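Long-range contacts in glucosamine kinase (Streptacidiphilus jiangxiensis, PDB 6HWL), which phosphorylates D-glucosamine to D-glucosamine 6-phosphate using ATP, with magnesium ions as cofactor, and shows weaker activity on glucose: residues Thr79-Val84 / Thr110-Ile115; Ile295-Asp300 / Ala331-Ala336; Gly341-Leu346 / Ala371-Phe376. All blocks are in the same frame, centred on the assembly; numbering follows the deposited sequence.

In the fold
The three contacts follow one another along the chain, each closing before the next opens, and they sample a sheet-rich N-terminal part and a helical C-terminal part, consistent with a two-lobed kinase. Interaction 1 belongs to the N-terminal part, where helix 79-87 lies against the six-stranded antiparallel sheet that carries inferred ATP-binding residues. Interactions 2 and 3 share helix 335-356: its N-terminal lead-in pairs with segment 295-300, which ends in the glucosamine-binding Asp300, and its next turns pack on helix 362-386. Their centres are about 18 Å apart, whereas those of interactions 1 and 3 are about 39 Å apart, on opposite sides of the chain's centre. One helix thus links the substrate site to the helical body.

Interaction 1: Thr79-Val84 / Thr110-Ile115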
loop_
_atom_site.group_PDB
_atom_site.type_symbol
_atom_site.label_atom_id
_atom_site.label_comp_id
_atom_site.label_asym_id
_atom_site.label_seq_id
_atom_site.Cartn_x
_atom_site.Cartn_y
_atom_site.Cartn_z
ATOM N N THR A 79 5.171 34.234 -37.152
ATOM C CA THR A 79 5.910 34.260 -35.895
ATOM C C THR A 79 5.973 32.878 -35.257
ATOM O O THR A 79 7.005 32.499 -34.691
ATOM C CB THR A 79 5.280 35.272 -34.938
ATOM O OG1 THR A 79 5.193 36.547 -35.587
ATOM C CG2 THR A 79 6.118 35.415 -33.675
ATOM N N ALA A 80 4.885 32.109 -35.341
ATOM C CA ALA A 80 4.923 30.735 -34.853
ATOM C C ALA A 80 5.897 29.895 -35.669
ATOM O O ALA A 80 6.588 29.029 -35.122
ATOM C CB ALA A 80 3.521 30.126 -34.881
ATOM N N GLU A 81 5.972 30.145 -36.981
ATOM C CA GLU A 81 6.961 29.467 -37.814
ATOM C C GLU A 81 8.379 29.796 -37.368
ATOM O O GLU A 81 9.250 28.918 -37.342
ATOM C CB GLU A 81 6.779 29.856 -39.282
ATOM C CG GLU A 81 5.440 29.484 -39.883
ATOM C CD GLU A 81 5.304 29.960 -41.315
ATOM O OE1 GLU A 81 6.291 30.498 -41.859
ATOM O OE2 GLU A 81 4.211 29.800 -41.895
ATOM N N HIS A 82 8.632 31.064 -37.029
ATOM C CA HIS A 82 9.973 31.468 -36.620
ATOM C C HIS A 82 10.353 30.871 -35.273
ATOM O O HIS A 82 11.529 30.567 -35.045
ATOM C CB HIS A 82 10.074 32.994 -36.580
ATOM C CG HIS A 82 10.304 33.617 -37.923
ATOM N ND1 HIS A 82 9.347 33.624 -38.914
ATOM C CD2 HIS A 82 11.388 34.241 -38.441
ATOM C CE1 HIS A 82 9.830 34.230 -39.985
ATOM N NE2 HIS A 82 11.067 34.613 -39.724
ATOM N N LEU A 83 9.386 30.707 -34.369
ATOM C CA LEU A 83 9.661 30.015 -33.116
ATOM C C LEU A 83 10.034 28.561 -33.371
ATOM O O LEU A 83 11.025 28.056 -32.828
ATOM C CB LEU A 83 8.450 30.102 -32.188
ATOM C CG LEU A 83 8.593 29.323 -30.879
ATOM C CD1 LEU A 83 9.703 29.917 -30.022
ATOM C CD2 LEU A 83 7.275 29.285 -30.120
ATOM N N VAL A 84 9.248 27.872 -34.201
ATOM C CA VAL A 84 9.546 26.481 -34.536
ATOM C C VAL A 84 10.884 26.382 -35.256
ATOM O O VAL A 84 11.683 25.473 -34.992
ATOM C CB VAL A 84 8.404 25.882 -35.377
ATOM C CG1 VAL A 84 8.741 24.464 -35.796
ATOM C CG2 VAL A 84 7.104 25.909 -34.594
ATOM N N THR A 110 6.259 25.062 -42.131
ATOM C CA THR A 110 5.733 26.371 -42.488
ATOM C C THR A 110 4.229 26.290 -42.706
ATOM O O THR A 110 3.659 25.210 -42.871
ATOM C CB THR A 110 6.410 26.925 -43.749
ATOM O OG1 THR A 110 6.297 25.968 -44.809
ATOM C CG2 THR A 110 7.879 27.216 -43.483
ATOM N N GLY A 111 3.591 27.458 -42.717
ATOM C CA GLY A 111 2.148 27.532 -42.842
ATOM C C GLY A 111 1.468 27.560 -41.490
ATOM O O GLY A 111 1.661 26.651 -40.678
ATOM N N GLU A 112 0.673 28.594 -41.230
ATOM C CA GLU A 112 0.037 28.786 -39.936
ATOM C C GLU A 112 -1.479 28.755 -40.077
ATOM O O GLU A 112 -2.031 29.121 -41.119
ATOM C CB GLU A 112 0.469 30.113 -39.298
ATOM C CG GLU A 112 1.955 30.202 -39.009
ATOM C CD GLU A 112 2.352 31.539 -38.412
ATOM O OE1 GLU A 112 1.594 32.518 -38.583
ATOM O OE2 GLU A 112 3.420 31.608 -37.767
ATOM N N ARG A 113 -2.144 28.315 -39.011
ATOM C CA ARG A 113 -3.601 28.249 -38.980
ATOM C C ARG A 113 -4.056 28.303 -37.530
ATOM O O ARG A 113 -3.554 27.545 -36.694
ATOM C CB ARG A 113 -4.110 26.973 -39.661
ATOM C CG ARG A 113 -5.618 26.797 -39.606
ATOM C CD ARG A 113 -6.071 25.610 -40.447
ATOM N NE ARG A 113 -5.461 24.356 -40.014
ATOM C CZ ARG A 113 -5.980 23.549 -39.093
ATOM N NH1 ARG A 113 -7.123 23.865 -38.500
ATOM N NH2 ARG A 113 -5.355 22.426 -38.764
ATOM N N GLY A 114 -4.999 29.196 -37.237
ATOM C CA GLY A 114 -5.456 29.359 -35.872
ATOM C C GLY A 114 -6.353 28.221 -35.423
ATOM O O GLY A 114 -7.124 27.656 -36.198
ATOM N N ILE A 115 -6.246 27.885 -34.138
ATOM C CA ILE A 115 -7.031 26.810 -33.543
ATOM C C ILE A 115 -7.337 27.178 -32.098
ATOM O O ILE A 115 -6.559 27.871 -31.437
ATOM C CB ILE A 115 -6.298 25.451 -33.624
HETATM O O HOH W 1 2.132 34.069 -36.587
#
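Glu112 delivers one carboxylate oxygen, OE2, to the first turn of helix 79-87. The amide N of Glu81 lies 3.0 Å from OE2 of Glu112 and is bonded at an N-H...O angle of 153°, through the anti lone pair; the N of Ala80 lies 2.9 Å from the same OE2 of Glu112, but its bond is more bent and weak. Glu81 answers in the other direction: its OE2 takes the N of Gly111 at 2.6 Å, the N-H arriving from above the carboxylate plane. The two acidic chains thus pass each other with CG of Glu81 3.7 Å from CG of Glu112 and their carboxylate planes 77° apart. Both run extended beyond CG, which carries each acid across to the opposite backbone. An acid from a distant strand, here 112-115 at an edge of the six-stranded sheet, so accepts from backbone amides in the first turn of a helix. These amides would be expected to offset the proximity of the two negative groups, OE2 of Glu81 being 4.6 Å from OE2 of Glu112. A water bridges the N of Thr79 and OE1 of Glu112, and that OE1 also accepts from the backbone N of Gly76 and Gly78; bonds to both oxygens would restrict the carboxylate's rotation. Farther out, Ala80 rests on Val126 and Val132 of the sheet, while OG1 of Thr79 bonds to Ser73 and His45.

Interaction 2: Ile295-Asp300 / Ala331-Ala336; sequences IDVHGD and ARQPAA
Val297 and Gln333 meet with their side chains crossing at about a right angle. CG2 of Val297 lies over the glutamine chain, 3.6 Å from CB of Gln333 and 3.4 Å from its OE1, while the other branch, CG1, turns to the backbone and comes 3.3 Å from the carbonyl O of Gln333. The valine reaches both because CG1 sits beside its own backbone N (chi1 -62°), which places this methyl by the carbonyls of Gln333 and Pro334 and CG2 by the Gln333 side chain. Beside this pair the backbones join in a single antiparallel bridge, a hydrogen-bonded pair in which the N of Ile295 gives to O of Gln333 at 3.0 Å and the N of Gln333 returns a bond to O of Ile295 at 2.9 Å. Asp296 and Arg332 pass at a slant, the carboxylate and guanidinium planes 71° apart; OD1 of Asp296 stands at the guanidinium edge, 3.8 Å from NE of Arg332, a long salt bridge. The arginine's firmer polar partner is OG1 of Thr239, to which NH1 is bonded. On the other flank CD1 of Ile295 touches CB of Ala335 at 4.0 Å.

Segment 295-300 ends in Asp300, which binds D-glucosamine, and Asp338 in the first turn of helix 335-356 accepts from the N of His298 through OD2 and from the N of Gly299 through OD1. A water also joins O of Gly299 to OE1 of Gln333. The two near-straight backbone bonds fix the pairing of Ile295 with Gln333, whereas the ion pair between Asp296 and Arg332 is too long to be a strong tie.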
loop_
_atom_site.group_PDB
_atom_site.type_symbol
_atom_site.label_atom_id
_atom_site.label_comp_id
_atom_site.label_asym_id
_atom_site.label_seq_id
_atom_site.Cartn_x
_atom_site.Cartn_y
_atom_site.Cartn_z
ATOM N N ILE A 295 5.811 14.117 -5.205
ATOM C CA ILE A 295 6.561 14.258 -6.445
ATOM C C ILE A 295 5.807 15.208 -7.367
ATOM O O ILE A 295 4.696 15.649 -7.073
ATOM C CB ILE A 295 6.790 12.906 -7.154
ATOM C CG1 ILE A 295 5.449 12.278 -7.543
ATOM C CG2 ILE A 295 7.604 11.962 -6.279
ATOM C CD1 ILE A 295 5.572 11.084 -8.464
ATOM N N ASP A 296 6.437 15.522 -8.496
ATOM C CA ASP A 296 5.735 16.202 -9.575
ATOM C C ASP A 296 4.662 15.278 -10.134
ATOM O O ASP A 296 4.939 14.124 -10.472
ATOM C CB ASP A 296 6.711 16.611 -10.679
ATOM C CG ASP A 296 7.764 17.591 -10.198
ATOM O OD1 ASP A 296 7.490 18.345 -9.242
ATOM O OD2 ASP A 296 8.868 17.609 -10.783
ATOM N N VAL A 297 3.431 15.778 -10.219
ATOM C CA VAL A 297 2.298 14.977 -10.657
ATOM C C VAL A 297 1.627 15.673 -11.836
ATOM O O VAL A 297 1.950 16.808 -12.186
ATOM C CB VAL A 297 1.284 14.730 -9.524
ATOM C CG1 VAL A 297 1.929 13.945 -8.393
ATOM C CG2 VAL A 297 0.728 16.055 -9.017
ATOM N N HIS A 298 0.682 14.962 -12.454
ATOM C CA HIS A 298 -0.145 15.578 -13.484
ATOM C C HIS A 298 -1.033 16.661 -12.885
ATOM O O HIS A 298 -1.120 17.774 -13.418
ATOM C CB HIS A 298 -0.984 14.514 -14.193
ATOM C CG HIS A 298 -1.815 15.051 -15.316
ATOM N ND1 HIS A 298 -3.033 15.664 -15.114
ATOM C CD2 HIS A 298 -1.599 15.073 -16.653
ATOM C CE1 HIS A 298 -3.534 16.035 -16.278
ATOM N NE2 HIS A 298 -2.683 15.690 -17.227
ATOM N N GLY A 299 -1.699 16.352 -11.771
ATOM C CA GLY A 299 -2.468 17.318 -11.018
ATOM C C GLY A 299 -3.938 17.393 -11.379
ATOM O O GLY A 299 -4.764 17.698 -10.513
ATOM N N ASP A 300 -4.283 17.127 -12.635
ATOM C CA ASP A 300 -5.654 17.190 -13.133
ATOM C C ASP A 300 -5.951 15.958 -13.975
ATOM O O ASP A 300 -6.430 16.043 -15.109
ATOM C CB ASP A 300 -5.866 18.473 -13.934
ATOM C CG ASP A 300 -7.330 18.832 -14.087
ATOM O OD1 ASP A 300 -8.155 18.323 -13.301
ATOM O OD2 ASP A 300 -7.653 19.622 -14.999
ATOM N N ALA A 331 3.295 22.781 -7.000
ATOM C CA ALA A 331 3.824 22.116 -5.818
ATOM C C ALA A 331 3.757 20.600 -5.967
ATOM O O ALA A 331 2.904 20.058 -6.673
ATOM C CB ALA A 331 3.056 22.552 -4.570
ATOM N N ARG A 332 4.673 19.917 -5.286
ATOM C CA ARG A 332 4.704 18.461 -5.321
ATOM C C ARG A 332 3.531 17.879 -4.541
ATOM O O ARG A 332 3.151 18.388 -3.483
ATOM C CB ARG A 332 6.027 17.945 -4.758
ATOM C CG ARG A 332 7.217 18.240 -5.654
ATOM C CD ARG A 332 8.492 17.610 -5.128
ATOM N NE ARG A 332 9.566 17.682 -6.114
ATOM C CZ ARG A 332 10.807 17.258 -5.900
ATOM N NH1 ARG A 332 11.138 16.732 -4.729
ATOM N NH2 ARG A 332 11.718 17.363 -6.858
ATOM N N GLN A 333 2.960 16.806 -5.071
ATOM C CA GLN A 333 1.739 16.204 -4.563
ATOM C C GLN A 333 1.902 14.694 -4.559
ATOM O O GLN A 333 2.799 14.159 -5.221
ATOM C CB GLN A 333 0.532 16.617 -5.421
ATOM C CG GLN A 333 0.307 18.125 -5.478
ATOM C CD GLN A 333 -0.595 18.546 -6.621
ATOM O OE1 GLN A 333 -1.436 17.775 -7.080
ATOM N NE2 GLN A 333 -0.416 19.774 -7.094
ATOM N N PRO A 334 1.064 13.973 -3.810
ATOM C CA PRO A 334 1.168 12.509 -3.806
ATOM C C PRO A 334 0.814 11.925 -5.165
ATOM O O PRO A 334 -0.120 12.377 -5.832
ATOM C CB PRO A 334 0.155 12.079 -2.738
ATOM C CG PRO A 334 -0.075 13.290 -1.905
ATOM C CD PRO A 334 0.066 14.452 -2.836
ATOM N N ALA A 335 1.579 10.910 -5.571
ATOM C CA ALA A 335 1.271 10.214 -6.816
ATOM C C ALA A 335 -0.111 9.575 -6.770
ATOM O O ALA A 335 -0.773 9.452 -7.807
ATOM C CB ALA A 335 2.336 9.158 -7.108
ATOM N N ALA A 336 -0.566 9.175 -5.579
ATOM C CA ALA A 336 -1.893 8.588 -5.442
ATOM C C ALA A 336 -3.000 9.557 -5.837
ATOM O O ALA A 336 -4.120 9.115 -6.120
ATOM C CB ALA A 336 -2.110 8.109 -4.005
HETATM O O HOH W 2 2.591 18.785 -9.197
HETATM O O HOH W 3 -3.628 18.839 -8.355
#

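Interaction 3: Gly341-Leu346 / Ala371-Phe376; sequences GMTASL and AAQRSF
Phe376 projects from helix 362-386 onto helix 335-356, forming part of an antiparallel helix pair in the helical C-terminal region of this kinase. The short segments 341-346 and 371-376 run at 155° to each other, their axes 9.3 Å apart at closest approach, and Thr343 faces Gln373 where the backbones come nearest. The aromatic chain leaves its backbone with CG trans to the N (chi1 -180°), a setting that carries the ring toward helix 335-356. Its CB meets the first neighbour, CD1 of Leu346, at 4.2 Å. Along one side of the ring, CD1 of Phe376 approaches the methyl CG2 of Thr343 to 3.6 Å, and CE1 stays near the same methyl. The other side belongs to Met342: CD2 of Phe376 lies 4.1 Å from CG of Met342, CE2 of Phe376 comes closer, to 3.5 Å from that CG, and CZ, the tip, is 3.9 Å from CB of the methionine. Threonine, leucine and methionine chains all cross the phenylalanine at about right angles, so the ring is wedged among aliphatic groups of successive turns.

The Phe376 side chain also touches Val339 of helix 335-356 and Thr226 of helix 212-233, a third helix that also covers Ala372. Met342 bends at chi2 and chi3 away from the pair and reaches Phe301 and Val303; helix 335-356 thus packs against the loop that follows the glucosamine-binding Asp300. Hydroxyl OG1 of Thr343 turns to the carbonyls of Val339 and Val340 in its own helix, and this leaves its methyl for Phe376. At the margin, OE1 of Gln373, hydrogen-bonded to NH2 of Arg402 in helix 398-416, lies 3.9 Å from CB of Thr343.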
loop_
_atom_site.group_PDB
_atom_site.type_symbol
_atom_site.label_atom_id
_atom_site.label_comp_id
_atom_site.label_asym_id
_atom_site.label_seq_id
_atom_site.Cartn_x
_atom_site.Cartn_y
_atom_site.Cartn_z
ATOM N N GLY A 341 -7.602 10.261 -9.173
ATOM C CA GLY A 341 -8.289 11.008 -10.213
ATOM C C GLY A 341 -8.685 10.145 -11.395
ATOM O O GLY A 341 -9.762 10.322 -11.971
ATOM N N MET A 342 -7.830 9.191 -11.766
ATOM C CA MET A 342 -8.132 8.350 -12.919
ATOM C C MET A 342 -9.111 7.237 -12.564
ATOM O O MET A 342 -10.041 6.965 -13.330
ATOM C CB MET A 342 -6.845 7.766 -13.504
ATOM C CG MET A 342 -7.064 7.000 -14.797
ATOM S SD MET A 342 -7.824 8.004 -16.090
ATOM C CE MET A 342 -6.439 9.012 -16.614
ATOM N N THR A 343 -8.921 6.583 -11.414
ATOM C CA THR A 343 -9.850 5.530 -11.007
ATOM C C THR A 343 -11.250 6.089 -10.784
ATOM O O THR A 343 -12.245 5.446 -11.138
ATOM C CB THR A 343 -9.349 4.828 -9.742
ATOM O OG1 THR A 343 -9.149 5.789 -8.698
ATOM C CG2 THR A 343 -8.043 4.096 -10.013
ATOM N N ALA A 344 -11.347 7.286 -10.199
ATOM C CA ALA A 344 -12.650 7.927 -10.056
ATOM C C ALA A 344 -13.257 8.239 -11.417
ATOM O O ALA A 344 -14.450 8.003 -11.641
ATOM C CB ALA A 344 -12.527 9.198 -9.218
ATOM N N SER A 345 -12.448 8.762 -12.344
ATOM C CA SER A 345 -12.961 9.068 -13.674
ATOM C C SER A 345 -13.413 7.808 -14.402
ATOM O O SER A 345 -14.382 7.850 -15.168
ATOM C CB SER A 345 -11.903 9.808 -14.496
ATOM O OG SER A 345 -10.797 8.971 -14.788
ATOM N N LEU A 346 -12.730 6.682 -14.175
ATOM C CA LEU A 346 -13.171 5.423 -14.766
ATOM C C LEU A 346 -14.523 5.002 -14.202
ATOM O O LEU A 346 -15.393 4.531 -14.944
ATOM C CB LEU A 346 -12.121 4.336 -14.533
ATOM C CG LEU A 346 -10.845 4.460 -15.369
ATOM C CD1 LEU A 346 -9.792 3.459 -14.921
ATOM C CD2 LEU A 346 -11.164 4.281 -16.845
ATOM N N ALA A 371 -14.199 -3.703 -12.093
ATOM C CA ALA A 371 -13.081 -4.426 -12.690
ATOM C C ALA A 371 -12.069 -3.496 -13.350
ATOM O O ALA A 371 -10.873 -3.809 -13.368
ATOM C CB ALA A 371 -13.598 -5.449 -13.702
ATOM N N ALA A 372 -12.513 -2.360 -13.896
ATOM C CA ALA A 372 -11.572 -1.436 -14.524
ATOM C C ALA A 372 -10.655 -0.795 -13.491
ATOM O O ALA A 372 -9.467 -0.578 -13.756
ATOM C CB ALA A 372 -12.321 -0.361 -15.312
ATOM N N GLN A 373 -11.186 -0.482 -12.307
ATOM C CA GLN A 373 -10.350 0.089 -11.259
ATOM C C GLN A 373 -9.327 -0.918 -10.750
ATOM O O GLN A 373 -8.204 -0.534 -10.402
ATOM C CB GLN A 373 -11.224 0.600 -10.114
ATOM C CG GLN A 373 -12.236 1.647 -10.553
ATOM C CD GLN A 373 -13.038 2.211 -9.399
ATOM O OE1 GLN A 373 -12.488 2.824 -8.486
ATOM N NE2 GLN A 373 -14.350 2.003 -9.435
ATOM N N ARG A 374 -9.688 -2.202 -10.709
ATOM C CA ARG A 374 -8.720 -3.224 -10.325
ATOM C C ARG A 374 -7.679 -3.433 -11.418
ATOM O O ARG A 374 -6.494 -3.625 -11.124
ATOM C CB ARG A 374 -9.438 -4.535 -10.005
ATOM N N SER A 375 -8.103 -3.400 -12.684
ATOM C CA SER A 375 -7.154 -3.544 -13.784
ATOM C C SER A 375 -6.177 -2.377 -13.823
ATOM O O SER A 375 -4.988 -2.562 -14.108
ATOM C CB SER A 375 -7.900 -3.663 -15.114
ATOM O OG SER A 375 -8.736 -4.805 -15.127
ATOM N N PHE A 376 -6.661 -1.166 -13.537
ATOM C CA PHE A 376 -5.781 -0.002 -13.495
ATOM C C PHE A 376 -4.745 -0.140 -12.388
ATOM O O PHE A 376 -3.545 0.043 -12.618
ATOM C CB PHE A 376 -6.607 1.274 -13.307
ATOM C CG PHE A 376 -5.782 2.533 -13.254
ATOM C CD1 PHE A 376 -5.265 2.994 -12.052
ATOM C CD2 PHE A 376 -5.527 3.257 -14.406
ATOM C CE1 PHE A 376 -4.505 4.147 -12.005
ATOM C CE2 PHE A 376 -4.768 4.411 -14.363
ATOM C CZ PHE A 376 -4.257 4.857 -13.163
#